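Long-range contacts in MmcQ/YjbR family DNA-binding protein (Pseudomonas syringae pv. tomato, PDB 3H9X), which probably binds DNA, as a member of the MmcQ/YjbR family that adopts a "double wing" DNA-binding motif: residues A[28-33]-A[40-45]; A[44-49]-A[57-62]. One frame throughout, in Å; residues are numbered along the deposited sequence.

Contact 1. Residues A[28-33]-A[40-45]; sequences YAVFRH and YALLMD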
loop_
_atom_site.group_PDB
_atom_site.type_symbol
_atom_site.label_atom_id
_atom_site.label_comp_id
_atom_site.label_asym_id
_atom_site.label_seq_id
_atom_site.Cartn_x
_atom_site.Cartn_y
_atom_site.Cartn_z
ATOM N N TYR A 28 -8.015 7.946 -2.839
ATOM C CA TYR A 28 -7.385 6.763 -3.388
ATOM C C TYR A 28 -6.388 7.214 -4.450
ATOM O O TYR A 28 -6.740 7.960 -5.353
ATOM C CB TYR A 28 -8.444 5.840 -3.992
ATOM C CG TYR A 28 -9.428 5.285 -2.986
ATOM C CD1 TYR A 28 -10.201 4.168 -3.284
ATOM C CD2 TYR A 28 -9.567 5.857 -1.727
ATOM C CE1 TYR A 28 -11.085 3.632 -2.344
ATOM C CE2 TYR A 28 -10.444 5.331 -0.784
ATOM C CZ TYR A 28 -11.197 4.221 -1.093
ATOM O OH TYR A 28 -12.040 3.700 -0.138
ATOM N N ALA A 29 -5.140 6.776 -4.324
ATOM C CA ALA A 29 -4.097 7.141 -5.271
ATOM C C ALA A 29 -3.266 5.921 -5.619
ATOM O O ALA A 29 -2.884 5.163 -4.736
ATOM C CB ALA A 29 -3.207 8.208 -4.675
ATOM N N VAL A 30 -2.990 5.720 -6.906
ATOM C CA VAL A 30 -2.176 4.579 -7.325
ATOM C C VAL A 30 -0.801 5.041 -7.798
ATOM O O VAL A 30 -0.628 6.182 -8.214
ATOM C CB VAL A 30 -2.868 3.716 -8.454
ATOM C CG1 VAL A 30 -4.267 3.320 -8.033
ATOM C CG2 VAL A 30 -2.893 4.453 -9.763
ATOM N N PHE A 31 0.180 4.155 -7.695
ATOM C CA PHE A 31 1.533 4.466 -8.126
ATOM C C PHE A 31 1.953 3.397 -9.114
ATOM O O PHE A 31 2.002 2.216 -8.770
ATOM C CB PHE A 31 2.493 4.485 -6.936
ATOM C CG PHE A 31 2.202 5.576 -5.952
ATOM C CD1 PHE A 31 1.039 5.545 -5.189
ATOM C CD2 PHE A 31 3.069 6.654 -5.808
ATOM C CE1 PHE A 31 0.741 6.571 -4.304
ATOM C CE2 PHE A 31 2.783 7.689 -4.924
ATOM C CZ PHE A 31 1.615 7.645 -4.169
ATOM N N ARG A 32 2.241 3.800 -10.346
ATOM C CA ARG A 32 2.650 2.834 -11.354
ATOM C C ARG A 32 3.885 3.275 -12.120
ATOM O O ARG A 32 4.398 4.376 -11.919
ATOM C CB ARG A 32 1.513 2.583 -12.337
ATOM C CG ARG A 32 1.149 3.774 -13.190
ATOM C CD ARG A 32 -0.160 4.389 -12.747
ATOM N NE ARG A 32 -0.575 5.438 -13.669
ATOM C CZ ARG A 32 -0.933 5.223 -14.932
ATOM N NH1 ARG A 32 -1.293 6.238 -15.706
ATOM N NH2 ARG A 32 -0.943 3.994 -15.420
ATOM N N HIS A 33 4.368 2.385 -12.982
ATOM C CA HIS A 33 5.539 2.657 -13.810
ATOM C C HIS A 33 5.094 3.362 -15.080
ATOM O O HIS A 33 3.970 3.167 -15.544
ATOM C CB HIS A 33 6.255 1.367 -14.217
ATOM C CG HIS A 33 6.785 0.569 -13.070
ATOM N ND1 HIS A 33 6.006 -0.326 -12.366
ATOM C CD2 HIS A 33 8.021 0.509 -12.522
ATOM C CE1 HIS A 33 6.744 -0.905 -11.436
ATOM N NE2 HIS A 33 7.970 -0.419 -11.507
ATOM N N TYR A 40 2.105 -0.529 -8.451
ATOM C CA TYR A 40 3.000 -1.178 -7.503
ATOM C C TYR A 40 2.713 -0.672 -6.092
ATOM O O TYR A 40 3.338 -1.094 -5.135
ATOM C CB TYR A 40 4.468 -0.938 -7.913
ATOM C CG TYR A 40 4.986 0.479 -7.735
ATOM C CD1 TYR A 40 5.417 0.932 -6.486
ATOM C CD2 TYR A 40 5.046 1.366 -8.812
ATOM C CE1 TYR A 40 5.895 2.237 -6.307
ATOM C CE2 TYR A 40 5.524 2.679 -8.642
ATOM C CZ TYR A 40 5.945 3.106 -7.380
ATOM O OH TYR A 40 6.393 4.397 -7.176
ATOM N N ALA A 41 1.730 0.217 -5.993
ATOM C CA ALA A 41 1.326 0.829 -4.736
ATOM C C ALA A 41 -0.079 1.445 -4.846
ATOM O O ALA A 41 -0.365 2.197 -5.784
ATOM C CB ALA A 41 2.333 1.904 -4.349
ATOM N N LEU A 42 -0.945 1.120 -3.884
ATOM C CA LEU A 42 -2.319 1.627 -3.841
ATOM C C LEU A 42 -2.570 2.306 -2.490
ATOM O O LEU A 42 -2.684 1.643 -1.453
ATOM C CB LEU A 42 -3.316 0.477 -3.994
ATOM C CG LEU A 42 -4.645 0.673 -4.740
ATOM C CD1 LEU A 42 -5.591 -0.424 -4.282
ATOM C CD2 LEU A 42 -5.262 2.031 -4.479
ATOM N N LEU A 43 -2.665 3.627 -2.515
ATOM C CA LEU A 43 -2.900 4.410 -1.318
ATOM C C LEU A 43 -4.395 4.628 -1.188
ATOM O O LEU A 43 -5.036 5.044 -2.145
ATOM C CB LEU A 43 -2.194 5.758 -1.446
ATOM C CG LEU A 43 -2.404 6.767 -0.332
ATOM C CD1 LEU A 43 -1.770 6.246 0.915
ATOM C CD2 LEU A 43 -1.819 8.099 -0.730
HETATM N N MSE A 44 -4.949 4.338 -0.013
HETATM C CA MSE A 44 -6.377 4.521 0.228
HETATM C C MSE A 44 -6.691 4.941 1.642
HETATM O O MSE A 44 -5.975 4.613 2.576
HETATM C CB MSE A 44 -7.141 3.231 -0.018
HETATM C CG MSE A 44 -7.097 2.699 -1.422
HETATM SE SE MSE A 44 -8.016 0.969 -1.518
HETATM C CE MSE A 44 -6.565 -0.171 -0.956
ATOM N N ASP A 45 -7.800 5.649 1.779
ATOM C CA ASP A 45 -8.308 6.094 3.065
ATOM C C ASP A 45 -9.585 5.281 3.246
ATOM O O ASP A 45 -10.566 5.527 2.549
ATOM C CB ASP A 45 -8.650 7.574 3.001
ATOM C CG ASP A 45 -9.364 8.055 4.240
ATOM O OD1 ASP A 45 -8.746 8.002 5.330
ATOM O OD2 ASP A 45 -10.535 8.488 4.122
#

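Contact 2. Residues A[44-49]-A[57-62]; sequences MDIPAE and KRVDVI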
loop_
_atom_site.group_PDB
_atom_site.type_symbol
_atom_site.label_atom_id
_atom_site.label_comp_id
_atom_site.label_asym_id
_atom_site.label_seq_id
_atom_site.Cartn_x
_atom_site.Cartn_y
_atom_site.Cartn_z
HETATM N N MSE A 44 -4.949 4.338 -0.013
HETATM C CA MSE A 44 -6.377 4.521 0.228
HETATM C C MSE A 44 -6.691 4.941 1.642
HETATM O O MSE A 44 -5.975 4.613 2.576
HETATM C CB MSE A 44 -7.141 3.231 -0.018
HETATM C CG MSE A 44 -7.097 2.699 -1.422
HETATM SE SE MSE A 44 -8.016 0.969 -1.518
HETATM C CE MSE A 44 -6.565 -0.171 -0.956
ATOM N N ASP A 45 -7.800 5.649 1.779
ATOM C CA ASP A 45 -8.308 6.094 3.065
ATOM C C ASP A 45 -9.585 5.281 3.246
ATOM O O ASP A 45 -10.566 5.527 2.549
ATOM C CB ASP A 45 -8.650 7.574 3.001
ATOM C CG ASP A 45 -9.364 8.055 4.240
ATOM O OD1 ASP A 45 -8.746 8.002 5.330
ATOM O OD2 ASP A 45 -10.535 8.488 4.122
ATOM N N ILE A 46 -9.583 4.321 4.168
ATOM C CA ILE A 46 -10.759 3.468 4.356
ATOM C C ILE A 46 -11.257 3.332 5.789
ATOM O O ILE A 46 -10.555 3.680 6.742
ATOM C CB ILE A 46 -10.496 2.027 3.841
ATOM C CG1 ILE A 46 -9.352 1.396 4.643
ATOM C CG2 ILE A 46 -10.162 2.057 2.363
ATOM C CD1 ILE A 46 -9.177 -0.091 4.430
ATOM N N PRO A 47 -12.495 2.827 5.957
ATOM C CA PRO A 47 -13.075 2.637 7.288
ATOM C C PRO A 47 -12.299 1.513 7.995
ATOM O O PRO A 47 -12.142 0.428 7.448
ATOM C CB PRO A 47 -14.516 2.234 6.978
ATOM C CG PRO A 47 -14.792 2.930 5.686
ATOM C CD PRO A 47 -13.533 2.660 4.918
ATOM N N ALA A 48 -11.809 1.777 9.201
ATOM C CA ALA A 48 -11.048 0.785 9.940
ATOM C C ALA A 48 -11.669 -0.614 9.857
ATOM O O ALA A 48 -10.954 -1.610 9.665
ATOM C CB ALA A 48 -10.909 1.221 11.394
ATOM N N GLU A 49 -12.998 -0.680 9.972
ATOM C CA GLU A 49 -13.746 -1.949 9.934
ATOM C C GLU A 49 -13.436 -2.845 8.719
ATOM O O GLU A 49 -13.233 -4.045 8.885
ATOM C CB GLU A 49 -15.261 -1.669 9.997
ATOM C CG GLU A 49 -15.816 -0.961 8.755
ATOM C CD GLU A 49 -17.287 -1.315 8.458
ATOM O OE1 GLU A 49 -17.625 -2.538 8.420
ATOM O OE2 GLU A 49 -18.100 -0.369 8.229
ATOM N N LYS A 57 -13.660 4.478 13.176
ATOM C CA LYS A 57 -12.660 5.407 12.700
ATOM C C LYS A 57 -12.163 5.035 11.308
ATOM O O LYS A 57 -12.327 3.898 10.885
ATOM C CB LYS A 57 -11.482 5.383 13.654
ATOM C CG LYS A 57 -10.815 4.044 13.691
ATOM C CD LYS A 57 -9.383 4.197 14.193
ATOM C CE LYS A 57 -8.670 2.836 14.177
ATOM N NZ LYS A 57 -7.179 2.932 14.381
ATOM N N ARG A 58 -11.555 5.989 10.601
ATOM C CA ARG A 58 -10.993 5.717 9.278
ATOM C C ARG A 58 -9.486 5.418 9.474
ATOM O O ARG A 58 -8.911 5.700 10.541
ATOM C CB ARG A 58 -11.108 6.941 8.352
ATOM C CG ARG A 58 -12.343 7.844 8.478
ATOM C CD ARG A 58 -13.385 7.520 7.444
ATOM N NE ARG A 58 -12.776 7.256 6.152
ATOM C CZ ARG A 58 -13.452 6.827 5.087
ATOM N NH1 ARG A 58 -14.763 6.616 5.156
ATOM N NH2 ARG A 58 -12.823 6.603 3.942
ATOM N N VAL A 59 -8.858 4.864 8.433
ATOM C CA VAL A 59 -7.415 4.558 8.432
ATOM C C VAL A 59 -6.803 4.778 7.026
ATOM O O VAL A 59 -7.501 4.693 6.011
ATOM C CB VAL A 59 -7.120 3.082 8.850
ATOM C CG1 VAL A 59 -7.442 2.873 10.321
ATOM C CG2 VAL A 59 -7.922 2.118 7.997
ATOM N N ASP A 60 -5.513 5.089 6.964
ATOM C CA ASP A 60 -4.854 5.254 5.676
ATOM C C ASP A 60 -3.955 4.050 5.497
ATOM O O ASP A 60 -3.103 3.782 6.341
ATOM C CB ASP A 60 -4.026 6.539 5.624
ATOM C CG ASP A 60 -4.805 7.712 5.054
ATOM O OD1 ASP A 60 -6.058 7.637 5.033
ATOM O OD2 ASP A 60 -4.159 8.707 4.636
ATOM N N VAL A 61 -4.149 3.330 4.395
ATOM C CA VAL A 61 -3.384 2.119 4.109
ATOM C C VAL A 61 -2.795 2.136 2.696
ATOM O O VAL A 61 -3.260 2.869 1.834
ATOM C CB VAL A 61 -4.299 0.841 4.297
ATOM C CG1 VAL A 61 -5.021 0.923 5.627
ATOM C CG2 VAL A 61 -5.330 0.729 3.160
ATOM N N ILE A 62 -1.746 1.349 2.477
ATOM C CA ILE A 62 -1.162 1.238 1.151
ATOM C C ILE A 62 -1.108 -0.238 0.815
ATOM O O ILE A 62 -0.815 -1.078 1.672
ATOM C CB ILE A 62 0.267 1.779 1.041
ATOM C CG1 ILE A 62 1.127 1.181 2.140
ATOM C CG2 ILE A 62 0.245 3.294 1.031
ATOM C CD1 ILE A 62 2.589 1.412 1.958
#

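Contact 1. Residues A[28-33]-A[40-45]
Tyr40 lays its ring against the side chain of Phe31. Its CG is set between the backbone N and the carbonyl carbon (chi1 71°). One face of the ring receives Phe31 CB, which sits off-centre toward the rim and 3.7 Å from Tyr40 CZ in a CH-pi contact. His33 approaches the same ring through CE1, the two ring planes inclined at 54°, while Phe113 of helix 102-115 meets it edge-to-face. The backbone N of Tyr40 donates to Phe31 O (2.8 Å). A weak, bent bond from Ala41 N goes to that same oxygen, so Tyr40 and Ala41 together face Phe31 as a classic beta bulge. Ala41 returns a bond from its carbonyl oxygen to Phe31 N (2.8 Å); this oxygen also lies in the plane of the Phe31 ring, at its edge, and Ala41 CB packs on Phe31 CB. Leu42, on the other face of the sheet, touches Val30 through CD2 against CG1 (3.9 Å). Leu43 and Ala29 form an antiparallel hydrogen-bonded pair, Leu43 N reaching Ala29 O at 2.7 Å and Leu43 O accepting from Ala29 N at 2.8 Å. Leu43 CB meets Ala29 CB and the CE1 edge of Phe31. Met44, a selenomethionine, carries CG over the centre of the Tyr28 ring, 3.9 Å from the centroid, and SE stays above the same face, a Met-aromatic contact. Beyond the paired residues, Asp45 O lies at the edge of that ring, 3.3 Å from Tyr28 CE2. Phe31, Ala41 and Leu43 turn toward helix 3-13, which covers their face. Together the segments form an antiparallel beta hairpin with a classic bulge, at one border of the protein's sheet.

Contact 2. Residues A[44-49]-A[57-62]
Asp45 and Arg58 meet because Asp45 has CG anti to its backbone N (chi1 172°), whereas the Arg58 chain bends at chi2 and chi3 and folds its guanidinium back over the neighbouring strand. The side chains cross at about a right angle in a salt bridge, NH2 of Arg58 lying 3.0 Å from Asp45 OD2 and meeting it from above the carboxylate plane. NE adds a weak bond to the same oxygen, and NH2 a weak one to Asp45 O, so the guanidinium reaches both the carboxylate and, weakly, the backbone oxygen of Asp45. One guanidinium face rests on Pro47, whose CG is 3.7 Å from NH1 of Arg58. Asp60 stands beside Asp45 with its carboxylate turned 77° from that of its neighbour.

On the other face of the sheet the contact is apolar. Ile46 CG1 packs against Val59 CG2 (3.7 Å), and its CD1 reaches Val61 CG2 at 4.1 Å. Ala48 CB touches Val59 CG1. Two antiparallel hydrogen-bonded pairs fix the backbones: Met44 with Val61, and Ile46 with Val59, where Val59 N reaches Ile46 O at 2.7 Å. Beyond them Ala48 N donates to Lys57 O (2.8 Å), extending the pairing to the loop end of the hairpin.

Strand 39-47 is thus joined to strand 58-65, which is flanked on its other side by strand 91-95; Val59 and Val61 both touch Leu95, and Asp60 OD2 forms a salt bridge with Arg3 of helix 3-13.

Contacts 1 and 2 are consecutive antiparallel hairpins, their centres about 14 Å apart, and both belong to the YjbR domain. Strand 39-47 serves both: it pairs with strand 29-32 along one edge and with strand 58-65 along the other, so the chain runs 29-32, 39-47, 58-65 as adjacent strands of a five-stranded sheet. Met44 and Asp45 belong to both contacts. Side chains also bridge them directly, Tyr28 OH packing on Ile46 CG2 at 3.5 Å and Leu43 CD1 on Ile62 CG2 at 3.6 Å. The resulting meander supplies three of the five strands of the sheet in this probable DNA-binding fold.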